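Local coordinates for protein arginyl-tRNA synthetase, putative (Plasmodium falciparum, PDB 5JLD) that probably attaches L-arginine to tRNA(Arg) at the expense of ATP, as a class I aminoacyl-tRNA synthetase that works in protein biosynthesis, at residues V175-D180 with S276-M281; S283-L288 with A331-L336; P312-K317 with Y322-T327; L362-N367 with K371-M376. One frame throughout, in Å; residues are numbered along the deposited sequence.

Contact 1: residues V175-D180 with S276-M281; sequences VNHVGD and SFYVPM
The carboxylate of Asp180 takes hold of Ser276 with both oxygens. Asp180 OD1 accepts Ser276 N at 2.9 Å in an almost straight bond, on the syn side but tilted 25° out of the carboxylate plane. Asp180 OD2 accepts Ser276 OG at 2.6 Å, from above that plane. With chi1 at 66°, OG stays close to its own backbone N, and both face the acid. A second bridge is looser: the rings of His177 and Tyr278 meet at their outer atoms, planes 28° apart, His177 CE1 being 3.8 Å from Tyr278 CE2. One water, in the plane of both rings, lies 2.7 Å from His177 ND1 and 2.6 Å from Tyr278 OH. Further out, Trp248 NE1 donates a hydrogen bond to Asp180 O. In the Rossmann-type class I catalytic domain, the contact fastens the loop after parallel strand 171-176 to the link between strand 271-272 and helix 282-292, with helix 326-337 packed against Tyr278 through Ala331 and Arg335.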
loop_
_atom_site.group_PDB
_atom_site.type_symbol
_atom_site.label_atom_id
_atom_site.label_comp_id
_atom_site.label_asym_id
_atom_site.label_seq_id
_atom_site.Cartn_x
_atom_site.Cartn_y
_atom_site.Cartn_z
ATOM N N VAL A 175 -7.989 -10.616 -0.156
ATOM C CA VAL A 175 -8.004 -12.001 -0.609
ATOM C C VAL A 175 -6.654 -12.702 -0.482
ATOM O O VAL A 175 -5.647 -12.264 -1.006
ATOM C CB VAL A 175 -8.484 -12.094 -2.061
ATOM C CG1 VAL A 175 -8.375 -13.538 -2.566
ATOM C CG2 VAL A 175 -9.930 -11.622 -2.157
ATOM N N ASN A 176 -6.667 -13.824 0.220
ATOM C CA ASN A 176 -5.489 -14.645 0.401
ATOM C C ASN A 176 -5.575 -15.910 -0.461
ATOM O O ASN A 176 -6.286 -16.832 -0.093
ATOM C CB ASN A 176 -5.345 -15.002 1.887
ATOM C CG ASN A 176 -3.984 -15.569 2.225
ATOM O OD1 ASN A 176 -3.149 -15.788 1.343
ATOM N ND2 ASN A 176 -3.744 -15.789 3.511
ATOM N N HIS A 177 -4.865 -15.915 -1.594
ATOM C CA HIS A 177 -4.820 -17.022 -2.561
ATOM C C HIS A 177 -3.875 -18.113 -2.060
ATOM O O HIS A 177 -2.760 -18.263 -2.558
ATOM C CB HIS A 177 -4.376 -16.499 -3.941
ATOM C CG HIS A 177 -4.480 -17.494 -5.065
ATOM N ND1 HIS A 177 -5.592 -17.591 -5.869
ATOM C CD2 HIS A 177 -3.572 -18.372 -5.567
ATOM C CE1 HIS A 177 -5.387 -18.522 -6.790
ATOM N NE2 HIS A 177 -4.167 -18.999 -6.633
ATOM N N VAL A 178 -4.321 -18.854 -1.048
ATOM C CA VAL A 178 -3.470 -19.841 -0.383
ATOM C C VAL A 178 -3.241 -21.060 -1.281
ATOM O O VAL A 178 -4.136 -21.462 -2.030
ATOM C CB VAL A 178 -4.081 -20.267 0.977
ATOM C CG1 VAL A 178 -5.540 -20.684 0.818
ATOM C CG2 VAL A 178 -3.270 -21.376 1.630
ATOM N N GLY A 179 -2.034 -21.628 -1.229
ATOM C CA GLY A 179 -1.728 -22.834 -1.976
ATOM C C GLY A 179 -2.270 -24.086 -1.285
ATOM O O GLY A 179 -1.555 -24.758 -0.542
ATOM N N ASP A 180 -3.539 -24.407 -1.529
ATOM C CA ASP A 180 -4.194 -25.518 -0.838
ATOM C C ASP A 180 -4.601 -26.622 -1.804
ATOM O O ASP A 180 -5.493 -27.414 -1.515
ATOM C CB ASP A 180 -5.436 -25.029 -0.082
ATOM C CG ASP A 180 -6.502 -24.456 -1.015
ATOM O OD1 ASP A 180 -6.191 -24.179 -2.200
ATOM O OD2 ASP A 180 -7.655 -24.281 -0.554
ATOM N N SER A 276 -7.925 -24.345 -4.554
ATOM C CA SER A 276 -9.005 -25.345 -4.548
ATOM C C SER A 276 -10.338 -24.713 -4.924
ATOM O O SER A 276 -11.136 -25.317 -5.651
ATOM C CB SER A 276 -9.124 -26.021 -3.175
ATOM O OG SER A 276 -9.542 -25.103 -2.170
ATOM N N PHE A 277 -10.542 -23.478 -4.459
ATOM C CA PHE A 277 -11.792 -22.751 -4.690
ATOM C C PHE A 277 -12.130 -22.663 -6.173
ATOM O O PHE A 277 -13.303 -22.646 -6.546
ATOM C CB PHE A 277 -11.732 -21.338 -4.077
ATOM C CG PHE A 277 -12.987 -20.517 -4.302
ATOM C CD1 PHE A 277 -14.083 -20.640 -3.450
ATOM C CD2 PHE A 277 -13.075 -19.635 -5.365
ATOM C CE1 PHE A 277 -15.244 -19.888 -3.653
ATOM C CE2 PHE A 277 -14.242 -18.883 -5.582
ATOM C CZ PHE A 277 -15.326 -19.011 -4.720
ATOM N N TYR A 278 -11.117 -22.632 -7.032
ATOM C CA TYR A 278 -11.418 -22.441 -8.446
ATOM C C TYR A 278 -11.564 -23.754 -9.207
ATOM O O TYR A 278 -12.046 -23.772 -10.339
ATOM C CB TYR A 278 -10.351 -21.563 -9.084
ATOM C CG TYR A 278 -10.224 -20.239 -8.358
ATOM C CD1 TYR A 278 -11.077 -19.171 -8.659
ATOM C CD2 TYR A 278 -9.268 -20.060 -7.363
ATOM C CE1 TYR A 278 -10.967 -17.934 -7.996
ATOM C CE2 TYR A 278 -9.147 -18.840 -6.691
ATOM C CZ TYR A 278 -10.007 -17.781 -7.011
ATOM O OH TYR A 278 -9.892 -16.589 -6.343
ATOM N N VAL A 279 -11.158 -24.846 -8.569
ATOM C CA VAL A 279 -11.128 -26.128 -9.247
ATOM C C VAL A 279 -12.476 -26.499 -9.923
ATOM O O VAL A 279 -12.472 -26.934 -11.071
ATOM C CB VAL A 279 -10.668 -27.231 -8.265
ATOM C CG1 VAL A 279 -10.917 -28.635 -8.833
ATOM C CG2 VAL A 279 -9.178 -27.021 -7.935
ATOM N N PRO A 280 -13.627 -26.272 -9.252
ATOM C CA PRO A 280 -14.885 -26.635 -9.938
ATOM C C PRO A 280 -15.307 -25.726 -11.107
ATOM O O PRO A 280 -16.360 -25.980 -11.672
ATOM C CB PRO A 280 -15.940 -26.528 -8.829
ATOM C CG PRO A 280 -15.166 -26.528 -7.535
ATOM C CD PRO A 280 -13.874 -25.850 -7.861
ATOM N N MET A 281 -14.552 -24.693 -11.462
ATOM C CA MET A 281 -14.982 -23.868 -12.587
ATOM C C MET A 281 -13.961 -23.851 -13.730
ATOM O O MET A 281 -14.217 -23.269 -14.800
ATOM C CB MET A 281 -15.306 -22.447 -12.115
ATOM C CG MET A 281 -14.143 -21.610 -11.621
ATOM S SD MET A 281 -14.698 -20.020 -10.907
ATOM C CE MET A 281 -15.329 -20.564 -9.310
HETATM O O HOH W 1 -7.799 -16.321 -4.899
#

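Contact 2: residues S283-L288 with A331-L336; sequences STVLDL and ALYYRL
Thr284 gives only a distant touch to Tyr333, its CG2 lying 4.4 Å from the phenol OH. One residue on, Val285 reaches the ring near its root: CG2 comes to 3.7 Å from Tyr333 CD2, while the two side chains run past each other in opposite directions. A turn later Leu288 crosses the tyrosine at about a right angle and sets CD1 3.5 Å from Tyr333 CE1. Both methyls approach obliquely from the same side of the ring plane, in a purely apolar contact. Tyr333 reaches them because CG stands anti to its backbone N (chi1 162°), carrying the ring into the 10.8 Å between the two axes. Trp368 adds an edge-to-face partner for the same ring. At these segments the two helices of the Rossmann-type class I catalytic domain run almost perpendicular, at 88°; Leu286 of helix 282-292 turns to strand 313-316, while Leu332 of helix 326-337 packs on helix 353-364 and on strand 343-349 of the parallel sheet.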
loop_
_atom_site.group_PDB
_atom_site.type_symbol
_atom_site.label_atom_id
_atom_site.label_comp_id
_atom_site.label_asym_id
_atom_site.label_seq_id
_atom_site.Cartn_x
_atom_site.Cartn_y
_atom_site.Cartn_z
ATOM N N SER A 283 -12.988 -26.036 -16.016
ATOM C CA SER A 283 -13.423 -26.502 -17.340
ATOM C C SER A 283 -14.263 -25.401 -18.000
ATOM O O SER A 283 -14.052 -25.069 -19.175
ATOM C CB SER A 283 -14.199 -27.817 -17.233
ATOM O OG SER A 283 -13.303 -28.914 -17.163
ATOM N N THR A 284 -15.133 -24.773 -17.208
ATOM C CA THR A 284 -15.900 -23.640 -17.702
ATOM C C THR A 284 -14.925 -22.584 -18.256
ATOM O O THR A 284 -15.045 -22.146 -19.416
ATOM C CB THR A 284 -16.796 -23.038 -16.590
ATOM O OG1 THR A 284 -17.917 -23.899 -16.368
ATOM C CG2 THR A 284 -17.308 -21.649 -16.959
ATOM N N VAL A 285 -13.902 -22.254 -17.477
ATOM C CA VAL A 285 -13.022 -21.169 -17.914
ATOM C C VAL A 285 -12.352 -21.614 -19.204
ATOM O O VAL A 285 -12.303 -20.842 -20.177
ATOM C CB VAL A 285 -11.974 -20.764 -16.843
ATOM C CG1 VAL A 285 -11.010 -19.704 -17.400
ATOM C CG2 VAL A 285 -12.675 -20.193 -15.618
ATOM N N LEU A 286 -11.964 -22.894 -19.273
ATOM C CA LEU A 286 -11.181 -23.295 -20.431
ATOM C C LEU A 286 -12.127 -23.307 -21.613
ATOM O O LEU A 286 -11.750 -22.880 -22.722
ATOM C CB LEU A 286 -10.508 -24.644 -20.229
ATOM C CG LEU A 286 -9.269 -24.605 -19.329
ATOM C CD1 LEU A 286 -8.530 -25.907 -19.427
ATOM C CD2 LEU A 286 -8.334 -23.433 -19.673
ATOM N N ASP A 287 -13.382 -23.696 -21.338
ATOM C CA ASP A 287 -14.380 -23.783 -22.398
ATOM C C ASP A 287 -14.493 -22.405 -22.989
ATOM O O ASP A 287 -14.405 -22.243 -24.216
ATOM C CB ASP A 287 -15.727 -24.291 -21.873
ATOM C CG ASP A 287 -15.746 -25.807 -21.698
ATOM O OD1 ASP A 287 -14.900 -26.481 -22.327
ATOM O OD2 ASP A 287 -16.587 -26.321 -20.926
ATOM N N LEU A 288 -14.557 -21.402 -22.107
ATOM C CA LEU A 288 -14.740 -20.034 -22.588
ATOM C C LEU A 288 -13.569 -19.673 -23.488
ATOM O O LEU A 288 -13.765 -19.218 -24.625
ATOM C CB LEU A 288 -14.872 -19.043 -21.423
ATOM C CG LEU A 288 -16.270 -19.109 -20.774
ATOM C CD1 LEU A 288 -16.338 -18.217 -19.544
ATOM C CD2 LEU A 288 -17.382 -18.742 -21.766
ATOM N N ALA A 331 -8.964 -17.431 -11.693
ATOM C CA ALA A 331 -9.199 -16.508 -10.590
ATOM C C ALA A 331 -9.506 -15.118 -11.138
ATOM O O ALA A 331 -10.417 -14.446 -10.639
ATOM C CB ALA A 331 -8.009 -16.462 -9.635
ATOM N N LEU A 332 -8.773 -14.681 -12.167
ATOM C CA LEU A 332 -9.052 -13.329 -12.683
ATOM C C LEU A 332 -10.428 -13.301 -13.380
ATOM O O LEU A 332 -11.180 -12.330 -13.236
ATOM C CB LEU A 332 -7.947 -12.853 -13.626
ATOM C CG LEU A 332 -7.913 -11.360 -13.979
ATOM C CD1 LEU A 332 -8.268 -10.440 -12.796
ATOM C CD2 LEU A 332 -6.522 -11.021 -14.494
ATOM N N TYR A 333 -10.747 -14.366 -14.122
ATOM C CA TYR A 333 -12.109 -14.555 -14.658
ATOM C C TYR A 333 -13.190 -14.363 -13.588
ATOM O O TYR A 333 -14.181 -13.641 -13.785
ATOM C CB TYR A 333 -12.269 -15.954 -15.277
ATOM C CG TYR A 333 -13.724 -16.359 -15.438
ATOM C CD1 TYR A 333 -14.462 -15.952 -16.542
ATOM C CD2 TYR A 333 -14.367 -17.117 -14.465
ATOM C CE1 TYR A 333 -15.803 -16.302 -16.676
ATOM C CE2 TYR A 333 -15.699 -17.466 -14.589
ATOM C CZ TYR A 333 -16.407 -17.064 -15.699
ATOM O OH TYR A 333 -17.721 -17.417 -15.818
ATOM N N TYR A 334 -12.985 -15.021 -12.451
ATOM C CA TYR A 334 -13.926 -14.980 -11.343
ATOM C C TYR A 334 -14.036 -13.568 -10.773
ATOM O O TYR A 334 -15.128 -13.072 -10.566
ATOM C CB TYR A 334 -13.513 -15.970 -10.245
ATOM C CG TYR A 334 -14.377 -15.909 -8.993
ATOM C CD1 TYR A 334 -15.587 -16.597 -8.914
ATOM C CD2 TYR A 334 -13.980 -15.146 -7.893
ATOM C CE1 TYR A 334 -16.383 -16.533 -7.753
ATOM C CE2 TYR A 334 -14.753 -15.077 -6.748
ATOM C CZ TYR A 334 -15.954 -15.766 -6.684
ATOM O OH TYR A 334 -16.693 -15.669 -5.536
ATOM N N ARG A 335 -12.900 -12.929 -10.528
ATOM C CA ARG A 335 -12.890 -11.592 -9.934
ATOM C C ARG A 335 -13.576 -10.585 -10.850
ATOM O O ARG A 335 -14.315 -9.714 -10.387
ATOM C CB ARG A 335 -11.447 -11.171 -9.616
ATOM C CG ARG A 335 -10.840 -12.082 -8.549
ATOM C CD ARG A 335 -9.325 -12.041 -8.473
ATOM N NE ARG A 335 -8.889 -12.824 -7.320
ATOM C CZ ARG A 335 -7.631 -13.007 -6.929
ATOM N NH1 ARG A 335 -6.606 -12.449 -7.580
ATOM N NH2 ARG A 335 -7.398 -13.743 -5.854
ATOM N N LEU A 336 -13.383 -10.743 -12.154
ATOM C CA LEU A 336 -13.938 -9.774 -13.104
ATOM C C LEU A 336 -15.438 -9.980 -13.365
ATOM O O LEU A 336 -16.204 -9.003 -13.417
ATOM C CB LEU A 336 -13.163 -9.838 -14.420
ATOM C CG LEU A 336 -11.764 -9.224 -14.357
ATOM C CD1 LEU A 336 -11.035 -9.511 -15.645
ATOM C CD2 LEU A 336 -11.844 -7.722 -14.118
#

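Contact 3: residues P312-K317 with Y322-T327; sequences PLFLQK and YGYDST
Phe314 and Asp325 lie side by side and point the same way, the carboxylate oxygen OD2 at the edge of the phenyl ring near its plane. Asp325 OD2 accepts Phe314 N at 2.8 Å, using its anti lone pair. The bond is returned by the backbones: Asp325 N donates to Phe314 O at 3.0 Å, so the aspartate is held through both its side chain and its main chain. A water donating to Asp325 OD2 and Pro312 O completes the link. Asp325 belongs to a type I beta turn, Gly323 to Ser326, that runs into helix 326-337 and packs against edge strand 313-316; Ser326 N and OG both bond to Gly323 O. Gly323 packs tightly on the strand, its CA 3.3 Å from Phe314 O in a CA-H...O contact, and Gly323 N donates to Leu315 O at 2.8 Å from above the carbonyl plane. Tyr324 runs alongside Phe314 in the same direction, its ring tilted 38° to the phenyl and its OH 3.8 Å from Phe314 CD1. Lys317, extended beyond CG, lays CE 3.4 Å from Tyr322 O.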
loop_
_atom_site.group_PDB
_atom_site.type_symbol
_atom_site.label_atom_id
_atom_site.label_comp_id
_atom_site.label_asym_id
_atom_site.label_seq_id
_atom_site.Cartn_x
_atom_site.Cartn_y
_atom_site.Cartn_z
ATOM N N PRO A 312 4.761 -18.599 -22.994
ATOM C CA PRO A 312 3.306 -18.810 -23.048
ATOM C C PRO A 312 2.675 -19.195 -21.700
ATOM O O PRO A 312 3.363 -19.691 -20.804
ATOM C CB PRO A 312 3.170 -19.966 -24.044
ATOM C CG PRO A 312 4.426 -20.735 -23.853
ATOM C CD PRO A 312 5.499 -19.730 -23.585
ATOM N N LEU A 313 1.373 -18.963 -21.561
ATOM C CA LEU A 313 0.619 -19.562 -20.452
ATOM C C LEU A 313 0.214 -20.997 -20.808
ATOM O O LEU A 313 -0.341 -21.251 -21.875
ATOM C CB LEU A 313 -0.618 -18.727 -20.111
ATOM C CG LEU A 313 -0.323 -17.249 -19.798
ATOM C CD1 LEU A 313 -1.619 -16.452 -19.568
ATOM C CD2 LEU A 313 0.624 -17.103 -18.600
ATOM N N PHE A 314 0.503 -21.939 -19.922
ATOM C CA PHE A 314 0.097 -23.328 -20.153
ATOM C C PHE A 314 -1.262 -23.577 -19.481
ATOM O O PHE A 314 -1.389 -23.525 -18.254
ATOM C CB PHE A 314 1.181 -24.286 -19.651
ATOM C CG PHE A 314 2.510 -24.121 -20.370
ATOM C CD1 PHE A 314 3.367 -23.073 -20.047
ATOM C CD2 PHE A 314 2.893 -25.006 -21.369
ATOM C CE1 PHE A 314 4.579 -22.911 -20.706
ATOM C CE2 PHE A 314 4.111 -24.851 -22.036
ATOM C CZ PHE A 314 4.953 -23.804 -21.702
ATOM N N LEU A 315 -2.284 -23.796 -20.299
ATOM C CA LEU A 315 -3.657 -23.859 -19.800
ATOM C C LEU A 315 -4.230 -25.282 -19.799
ATOM O O LEU A 315 -4.988 -25.650 -18.908
ATOM C CB LEU A 315 -4.545 -22.915 -20.613
ATOM C CG LEU A 315 -4.026 -21.464 -20.557
ATOM C CD1 LEU A 315 -4.892 -20.502 -21.354
ATOM C CD2 LEU A 315 -3.924 -21.001 -19.117
ATOM N N GLN A 316 -3.867 -26.089 -20.791
ATOM C CA GLN A 316 -4.233 -27.501 -20.746
ATOM C C GLN A 316 -3.016 -28.340 -21.102
ATOM O O GLN A 316 -2.358 -28.062 -22.091
ATOM C CB GLN A 316 -5.407 -27.807 -21.689
ATOM C CG GLN A 316 -5.784 -29.308 -21.773
ATOM C CD GLN A 316 -7.122 -29.561 -22.489
ATOM O OE1 GLN A 316 -8.137 -28.902 -22.214
ATOM N NE2 GLN A 316 -7.123 -30.524 -23.410
ATOM N N LYS A 317 -2.722 -29.353 -20.282
ATOM C CA LYS A 317 -1.602 -30.271 -20.507
ATOM C C LYS A 317 -1.814 -31.241 -21.673
ATOM O O LYS A 317 -2.892 -31.307 -22.272
ATOM C CB LYS A 317 -1.334 -31.110 -19.258
ATOM C CG LYS A 317 -0.931 -30.339 -18.032
ATOM C CD LYS A 317 -0.823 -31.303 -16.864
ATOM C CE LYS A 317 -0.514 -30.572 -15.570
ATOM N NZ LYS A 317 -0.531 -31.516 -14.414
ATOM N N TYR A 322 -5.450 -29.963 -16.344
ATOM C CA TYR A 322 -5.389 -28.513 -16.264
ATOM C C TYR A 322 -3.938 -28.007 -16.157
ATOM O O TYR A 322 -3.169 -28.487 -15.323
ATOM C CB TYR A 322 -6.220 -28.027 -15.072
ATOM C CG TYR A 322 -7.679 -28.447 -15.128
ATOM C CD1 TYR A 322 -8.480 -28.106 -16.216
ATOM C CD2 TYR A 322 -8.254 -29.186 -14.090
ATOM C CE1 TYR A 322 -9.815 -28.471 -16.273
ATOM C CE2 TYR A 322 -9.578 -29.557 -14.133
ATOM C CZ TYR A 322 -10.360 -29.201 -15.225
ATOM O OH TYR A 322 -11.685 -29.588 -15.252
ATOM N N GLY A 323 -3.570 -27.053 -17.009
ATOM C CA GLY A 323 -2.207 -26.514 -17.036
ATOM C C GLY A 323 -1.897 -25.670 -15.811
ATOM O O GLY A 323 -2.814 -25.155 -15.167
ATOM N N TYR A 324 -0.619 -25.495 -15.476
ATOM C CA TYR A 324 -0.316 -24.835 -14.207
ATOM C C TYR A 324 -0.564 -23.315 -14.219
ATOM O O TYR A 324 -0.393 -22.655 -13.195
ATOM C CB TYR A 324 1.119 -25.141 -13.744
ATOM C CG TYR A 324 2.283 -24.795 -14.661
ATOM C CD1 TYR A 324 2.617 -23.470 -14.950
ATOM C CD2 TYR A 324 3.103 -25.804 -15.174
ATOM C CE1 TYR A 324 3.707 -23.160 -15.768
ATOM C CE2 TYR A 324 4.191 -25.508 -15.991
ATOM C CZ TYR A 324 4.488 -24.183 -16.284
ATOM O OH TYR A 324 5.564 -23.887 -17.090
ATOM N N ASP A 325 -1.016 -22.778 -15.350
ATOM C CA ASP A 325 -1.385 -21.363 -15.417
ATOM C C ASP A 325 -2.907 -21.167 -15.424
ATOM O O ASP A 325 -3.396 -20.033 -15.469
ATOM C CB ASP A 325 -0.751 -20.721 -16.659
ATOM C CG ASP A 325 0.757 -20.628 -16.549
ATOM O OD1 ASP A 325 1.221 -20.177 -15.485
ATOM O OD2 ASP A 325 1.473 -21.040 -17.497
ATOM N N SER A 326 -3.648 -22.276 -15.375
ATOM C CA SER A 326 -5.110 -22.245 -15.504
ATOM C C SER A 326 -5.775 -21.638 -14.270
ATOM O O SER A 326 -6.760 -20.897 -14.374
ATOM C CB SER A 326 -5.653 -23.656 -15.754
ATOM O OG SER A 326 -5.242 -24.560 -14.736
ATOM N N THR A 327 -5.223 -21.916 -13.094
ATOM C CA THR A 327 -5.782 -21.342 -11.865
ATOM C C THR A 327 -5.719 -19.802 -11.834
ATOM O O THR A 327 -6.678 -19.152 -11.416
ATOM C CB THR A 327 -5.071 -21.899 -10.608
ATOM O OG1 THR A 327 -5.312 -23.309 -10.511
ATOM C CG2 THR A 327 -5.585 -21.215 -9.344
HETATM O O HOH W 2 3.898 -19.883 -17.997
#

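Contact 4: residues L362-N367 with K371-M376; sequences LIKKTN and KNAKLM
The contact lies where helix 353-364 hands over to strand 374-380 in a beta-alpha-beta unit of the parallel sheet of the catalytic domain, begun by strand 343-349, and Lys364 ties the helix to the chain entering the last strand. Its ammonium group gives two hydrogen bonds to backbone carbonyls. Lys364 NZ lies 2.7 Å from Ala373 O, in the carbonyl plane and on a lone pair, and 2.8 Å from Lys371 O, where it comes in from above that plane. The side chain departs from staggered values at both chi1 (-112°) and chi2 (26°), bends at the second, and runs extended from there to the two carbonyls. One ammonium group thereby bridges the carbonyls that flank Asn372 in sequence, just ahead of the strand. An apolar contact of the crossover accompanies the polar one: Ile363 and Leu375 meet at about a right angle, with Ile363 CG2 3.9 Å from Leu375 CD1. Leu336 of helix 326-337 packs on both Ile363 and Ala373, and Val344 of the neighbouring strand lies against Leu375. Where the chain leaves the helix, Thr366 folds back on Ile363 O, which accepts Thr366 OG1 at 2.8 Å as well as Thr366 N at 3.1 Å; the hydroxyl oxygen is in turn met by Trp368 N.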
loop_
_atom_site.group_PDB
_atom_site.type_symbol
_atom_site.label_atom_id
_atom_site.label_comp_id
_atom_site.label_asym_id
_atom_site.label_seq_id
_atom_site.Cartn_x
_atom_site.Cartn_y
_atom_site.Cartn_z
ATOM N N LEU A 362 -3.740 -11.549 -21.657
ATOM C CA LEU A 362 -4.762 -12.498 -22.138
ATOM C C LEU A 362 -6.158 -11.997 -21.780
ATOM O O LEU A 362 -7.082 -12.013 -22.610
ATOM C CB LEU A 362 -4.544 -13.900 -21.561
ATOM C CG LEU A 362 -5.703 -14.897 -21.735
ATOM C CD1 LEU A 362 -6.015 -15.171 -23.217
ATOM C CD2 LEU A 362 -5.418 -16.203 -20.976
ATOM N N ILE A 363 -6.294 -11.509 -20.551
ATOM C CA ILE A 363 -7.613 -11.187 -20.009
ATOM C C ILE A 363 -8.195 -9.963 -20.737
ATOM O O ILE A 363 -9.413 -9.823 -20.911
ATOM C CB ILE A 363 -7.530 -10.940 -18.479
ATOM C CG1 ILE A 363 -7.994 -12.174 -17.683
ATOM C CG2 ILE A 363 -8.351 -9.730 -18.074
ATOM C CD1 ILE A 363 -7.308 -13.497 -18.042
ATOM N N LYS A 364 -7.302 -9.088 -21.183
ATOM C CA LYS A 364 -7.696 -7.890 -21.899
ATOM C C LYS A 364 -8.241 -8.247 -23.290
ATOM O O LYS A 364 -8.969 -7.466 -23.898
ATOM C CB LYS A 364 -6.494 -6.946 -21.990
ATOM C CG LYS A 364 -6.613 -5.655 -21.187
ATOM C CD LYS A 364 -7.545 -5.747 -19.987
ATOM C CE LYS A 364 -7.583 -4.403 -19.261
ATOM N NZ LYS A 364 -8.766 -4.151 -18.373
ATOM N N LYS A 365 -7.902 -9.440 -23.781
ATOM C CA LYS A 365 -8.384 -9.877 -25.087
ATOM C C LYS A 365 -9.739 -10.581 -24.978
ATOM O O LYS A 365 -10.361 -10.877 -25.993
ATOM C CB LYS A 365 -7.364 -10.804 -25.764
ATOM C CG LYS A 365 -6.115 -10.091 -26.282
ATOM C CD LYS A 365 -5.176 -11.025 -27.038
ATOM C CE LYS A 365 -3.875 -10.293 -27.388
ATOM N NZ LYS A 365 -2.847 -11.198 -27.998
ATOM N N THR A 366 -10.197 -10.850 -23.754
ATOM C CA THR A 366 -11.518 -11.460 -23.556
ATOM C C THR A 366 -12.602 -10.395 -23.408
ATOM O O THR A 366 -12.316 -9.201 -23.432
ATOM C CB THR A 366 -11.559 -12.356 -22.303
ATOM O OG1 THR A 366 -11.670 -11.536 -21.127
ATOM C CG2 THR A 366 -10.307 -13.223 -22.219
ATOM N N ASN A 367 -13.843 -10.833 -23.240
ATOM C CA ASN A 367 -14.946 -9.924 -22.933
ATOM C C ASN A 367 -15.295 -9.948 -21.436
ATOM O O ASN A 367 -16.382 -9.568 -21.037
ATOM C CB ASN A 367 -16.179 -10.286 -23.766
ATOM C CG ASN A 367 -16.608 -11.767 -23.589
ATOM O OD1 ASN A 367 -15.781 -12.641 -23.296
ATOM N ND2 ASN A 367 -17.896 -12.043 -23.794
ATOM N N LYS A 371 -14.118 -3.945 -19.088
ATOM C CA LYS A 371 -12.986 -3.856 -20.017
ATOM C C LYS A 371 -11.928 -2.834 -19.566
ATOM O O LYS A 371 -10.753 -2.947 -19.926
ATOM C CB LYS A 371 -13.467 -3.508 -21.426
ATOM C CG LYS A 371 -14.140 -2.142 -21.535
ATOM C CD LYS A 371 -14.827 -1.958 -22.887
ATOM C CE LYS A 371 -15.521 -0.600 -22.994
ATOM N NZ LYS A 371 -14.556 0.531 -23.088
ATOM N N ASN A 372 -12.343 -1.863 -18.758
ATOM C CA ASN A 372 -11.436 -0.828 -18.269
ATOM C C ASN A 372 -10.874 -1.173 -16.899
ATOM O O ASN A 372 -10.304 -0.311 -16.218
ATOM C CB ASN A 372 -12.147 0.529 -18.190
ATOM C CG ASN A 372 -12.633 1.012 -19.545
ATOM O OD1 ASN A 372 -11.895 0.993 -20.527
ATOM N ND2 ASN A 372 -13.895 1.428 -19.603
ATOM N N ALA A 373 -11.060 -2.423 -16.476
ATOM C CA ALA A 373 -10.519 -2.844 -15.194
ATOM C C ALA A 373 -9.014 -2.560 -15.138
ATOM O O ALA A 373 -8.263 -2.890 -16.060
ATOM C CB ALA A 373 -10.797 -4.321 -14.941
ATOM N N LYS A 374 -8.596 -1.930 -14.052
ATOM C CA LYS A 374 -7.185 -1.659 -13.799
ATOM C C LYS A 374 -6.503 -2.860 -13.155
ATOM O O LYS A 374 -6.796 -3.226 -12.002
ATOM C CB LYS A 374 -7.040 -0.420 -12.900
ATOM C CG LYS A 374 -5.688 0.285 -13.009
ATOM C CD LYS A 374 -5.609 1.451 -12.017
ATOM C CE LYS A 374 -4.458 2.403 -12.318
ATOM N NZ LYS A 374 -4.593 3.674 -11.552
ATOM N N LEU A 375 -5.588 -3.471 -13.896
ATOM C CA LEU A 375 -4.910 -4.653 -13.427
ATOM C C LEU A 375 -3.482 -4.288 -13.072
ATOM O O LEU A 375 -2.712 -3.832 -13.922
ATOM C CB LEU A 375 -4.938 -5.761 -14.498
ATOM C CG LEU A 375 -6.310 -6.183 -15.034
ATOM C CD1 LEU A 375 -6.153 -7.155 -16.217
ATOM C CD2 LEU A 375 -7.206 -6.779 -13.930
ATOM N N MET A 376 -3.119 -4.508 -11.817
ATOM C CA MET A 376 -1.851 -4.010 -11.344
ATOM C C MET A 376 -1.040 -5.116 -10.720
ATOM O O MET A 376 -1.535 -5.913 -9.925
ATOM C CB MET A 376 -2.050 -2.882 -10.328
ATOM C CG MET A 376 -3.165 -1.894 -10.655
ATOM S SD MET A 376 -3.178 -0.436 -9.562
ATOM C CE MET A 376 -1.738 0.429 -10.184
#

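How the contacts relate
From the N terminus, contact 1 closes first, joining residues 175-180 to 276-281 and closing a loop of 95 residues, a little over half of them helical. Contact 2 opens just afterwards on helix 282-292 and closes on helix 326-337; nested inside its loop, contact 3 is a tight local closure from strand 313-316 into the start of that same second helix. Contact 4 follows in series as another short closure. Helix 326-337 connects the set: its Thr327 touches His177 of contact 1, and its Leu332 touches Leu375 of contact 4. Leu313 and Leu362 join contacts 3 and 4. Ser283 OG and Tyr322 OH, 2.6 Å apart in a probable hydrogen bond, link contacts 2 and 3. Contacts 1 and 4 do not touch, yet both reach the parallel sheet.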